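PDB 2V72: Exo-alpha-sialidase from Clostridium perfringens, which binds galactose through a calcium-containing family 32 carbohydrate-binding module, probably helping this large sialidase toxin hold on to host glycans. Local coordinates for residues A10-Q13 with S14-T17; Q26-A29 with S30-I33. All coordinates share one frame; numbering follows the deposited sequence.

Contact 1: A10-Q13 with S14-T17; sequences AIPQ and SEMT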
# COMPACT_ATOMS: atom_id res chain seq x y z
N ALA A 10 -5.27 7.82 13.35
CA ALA A 10 -5.36 6.71 12.41
C ALA A 10 -6.75 6.62 11.79
O ALA A 10 -7.75 6.56 12.51
CB ALA A 10 -5.00 5.40 13.11
N ILE A 11 -6.81 6.63 10.46
CA ILE A 11 -8.08 6.40 9.76
C ILE A 11 -8.48 4.94 9.96
O ILE A 11 -7.69 4.03 9.69
CB ILE A 11 -7.99 6.75 8.25
CG1 ILE A 11 -7.63 8.23 8.05
CG2 ILE A 11 -9.32 6.42 7.54
CD1 ILE A 11 -7.08 8.57 6.67
N PRO A 12 -9.71 4.70 10.46
CA PRO A 12 -10.18 3.33 10.62
C PRO A 12 -10.13 2.60 9.28
O PRO A 12 -10.62 3.12 8.27
CB PRO A 12 -11.62 3.50 11.10
CG PRO A 12 -11.67 4.87 11.70
CD PRO A 12 -10.72 5.68 10.89
N GLN A 13 -9.51 1.42 9.29
CA GLN A 13 -9.38 0.58 8.11
C GLN A 13 -10.74 0.02 7.67
O GLN A 13 -10.92 -0.32 6.50
CB GLN A 13 -8.41 -0.57 8.39
CG GLN A 13 -6.94 -0.16 8.45
CD GLN A 13 -6.00 -1.34 8.68
OE1 GLN A 13 -6.25 -2.19 9.52
NE2 GLN A 13 -4.91 -1.38 7.92
N SER A 14 -11.67 -0.06 8.61
CA SER A 14 -13.04 -0.51 8.32
C SER A 14 -13.76 0.49 7.41
O SER A 14 -14.73 0.13 6.74
CB SER A 14 -13.84 -0.74 9.60
OG SER A 14 -14.24 0.49 10.17
N GLU A 15 -13.29 1.73 7.40
CA GLU A 15 -13.81 2.76 6.50
C GLU A 15 -13.12 2.73 5.14
O GLU A 15 -13.47 3.49 4.22
CB GLU A 15 -13.67 4.14 7.15
CG GLU A 15 -14.85 4.52 8.02
CD GLU A 15 -14.52 5.61 9.01
OE1 GLU A 15 -13.78 6.54 8.64
OE2 GLU A 15 -15.00 5.53 10.17
N MET A 16 -12.15 1.85 5.02
CA MET A 16 -11.42 1.69 3.77
C MET A 16 -11.96 0.50 3.00
O MET A 16 -12.61 -0.38 3.56
CB MET A 16 -9.92 1.50 4.03
CG MET A 16 -9.30 2.57 4.93
SD MET A 16 -7.58 2.18 5.24
CE MET A 16 -7.10 3.58 6.26
N THR A 17 -11.71 0.52 1.69
CA THR A 17 -11.95 -0.60 0.79
C THR A 17 -10.72 -0.67 -0.08
O THR A 17 -10.12 0.36 -0.40
CB THR A 17 -13.18 -0.38 -0.11
OG1 THR A 17 -13.14 0.93 -0.66
CG2 THR A 17 -14.47 -0.54 0.68
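A short 3-10 turn leading into strand 17-20, near the N-terminus of this F5/8 type C (discoidin-like) module, is where P12 and Q13 meet E15 and M16. Two successive i to i+3 bonds make it: E15 N gives its hydrogen to P12 O at 3.1 Å and M16 N to Q13 O at 2.9 Å. P12 suits the first place, since its ring fixes phi near -60° and its missing N-H costs the turn nothing. The E15 side chain runs alongside that ring, pointing the same way, with OE2 3.7 Å from P12 CG, while its OE1 forms a salt bridge with R63. M16 carries the apolar side. Its CG stands anti to the carbonyl carbon (chi1 -52°), and the extended chain then passes back beneath the turn, laying SD 3.7 Å from Q13 CA and CE 3.8 Å from I11 CG2, which it meets at about a right angle. Unbranched and flexible, methionine can make this reach. Q13 heads elsewhere, its NE2 donating to L139 O and E138 OE1. I11 and M16 both rest on V141 of strand 135-142, M16 also touches V57 of strand 53-59, and T17 pairs with N58 of that same strand.

Contact 2: Q26-A29 with S30-I33; sequences QDPA and SSAI. With CA (calcium ion), chain B.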
# COMPACT_ATOMS: atom_id res chain seq x y z
N GLN A 26 -5.64 -16.35 -2.35
CA GLN A 26 -5.37 -16.42 -0.90
C GLN A 26 -4.98 -15.05 -0.30
O GLN A 26 -5.22 -14.80 0.88
CB GLN A 26 -4.25 -17.43 -0.68
CG GLN A 26 -3.65 -17.49 0.70
CD GLN A 26 -2.53 -18.50 0.79
OE1 GLN A 26 -2.60 -19.59 0.20
NE2 GLN A 26 -1.49 -18.16 1.54
N ASP A 27 -4.39 -14.19 -1.13
CA ASP A 27 -3.87 -12.89 -0.70
C ASP A 27 -4.56 -11.73 -1.42
O ASP A 27 -3.93 -11.06 -2.24
CB ASP A 27 -2.37 -12.82 -0.97
CG ASP A 27 -1.59 -13.91 -0.26
OD1 ASP A 27 -2.09 -14.43 0.76
OD2 ASP A 27 -0.48 -14.24 -0.72
N PRO A 28 -5.85 -11.48 -1.12
CA PRO A 28 -6.55 -10.39 -1.81
C PRO A 28 -6.16 -9.01 -1.29
O PRO A 28 -5.61 -8.89 -0.20
CB PRO A 28 -8.02 -10.67 -1.48
CG PRO A 28 -7.98 -11.35 -0.15
CD PRO A 28 -6.71 -12.16 -0.14
N ALA A 29 -6.46 -7.97 -2.07
CA ALA A 29 -6.23 -6.58 -1.67
C ALA A 29 -6.76 -6.23 -0.27
O ALA A 29 -6.13 -5.46 0.46
CB ALA A 29 -6.82 -5.65 -2.69
N SER A 30 -7.91 -6.80 0.09
CA SER A 30 -8.60 -6.54 1.36
C SER A 30 -7.81 -7.00 2.58
O SER A 30 -8.01 -6.50 3.69
CB SER A 30 -9.97 -7.22 1.35
OG SER A 30 -9.85 -8.63 1.26
N SER A 31 -6.91 -7.95 2.36
CA SER A 31 -6.08 -8.47 3.42
C SER A 31 -4.96 -7.51 3.80
O SER A 31 -4.29 -7.72 4.80
CB SER A 31 -5.52 -9.84 3.04
OG SER A 31 -6.52 -10.82 3.19
N ALA A 32 -4.78 -6.45 3.01
CA ALA A 32 -3.82 -5.39 3.32
C ALA A 32 -4.38 -4.42 4.36
O ALA A 32 -3.61 -3.67 4.98
CB ALA A 32 -3.43 -4.64 2.06
N ILE A 33 -5.69 -4.45 4.57
CA ILE A 33 -6.37 -3.49 5.44
C ILE A 33 -7.30 -4.13 6.48
O ILE A 33 -8.35 -3.57 6.82
CB ILE A 33 -7.15 -2.41 4.61
CG1 ILE A 33 -8.10 -3.07 3.59
CG2 ILE A 33 -6.17 -1.46 3.91
CD1 ILE A 33 -9.21 -2.15 3.07
CA CA B . -3.35 -7.93 6.90
O HOH W 1 -5.45 -13.21 3.46
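With OG anti to its carbonyl carbon and beside its backbone N (chi1 -77°), S31 brings its hydroxyl to the CG-CD edge of the P28 ring, 3.6 Å from P28 CD. S30 differs: its OG stands between N and the carbonyl carbon (chi1 63°), and its hydroxyl comes to 3.6 Å from P28 CG. Both serine hydroxyls meet the puckered ring near CG by van der Waals contact; a CH2 group offers them no hydrogen bond. A single water joins the S31 hydroxyl to the preceding loop: it sits 2.6 Å from S31 OG and donates to Q26 O at 3.0 Å. In that loop the carboxylate of D27 accepts a hydrogen bond from W45, a residue of the galactose pocket.

The backbone beneath is a 3-10 turn. P28 O receives S31 N at 3.0 Å, and A29 O receives A32 N at 3.1 Å. Proline suits the first place of the turn, where its carbonyl is used and no N-H is needed; the next N-H, of A29, is hydrogen-bonded to E23 OE1. The turn presents S31 O to the calcium ion, which it binds at 2.3 Å. D34, N36, T39, A137 and E138 complete the site. S31 thus divides its work: its main-chain O binds the metal, while its OG meets the water.

Alanine fits at 29 and 32, whose buried methyl groups pack closely against the strands. A29 packs on A18 and A20 of strand 17-20, and both alanines touch L55 of strand 53-59. A32 also meets W41 of strand 41-42 and bonds through its backbone to L139 of strand 135-142.

Contacts 1 and 2 are both partly buried 3-10 turns, one on each side of strand 17-20 in the chain, each opening with a proline. In each, the buried residues (I11 and M16; A29 and A32) face the strands, while P12, S14, E15 and S30 are exposed. Both reach strand 53-59 and bond to L139. Residues 10-17 use a long thioether on strands 135-142 and 53-59, and a salt bridge to R63 of strand 62-71; residues 26-33 use small side chains, a water and a metal-bound carbonyl. They touch directly, Q13 CB lying 3.4 Å from I33 O. Contact 2 supplies a calcium ligand, whereas contact 1 reaches the ligand E138 through Q13.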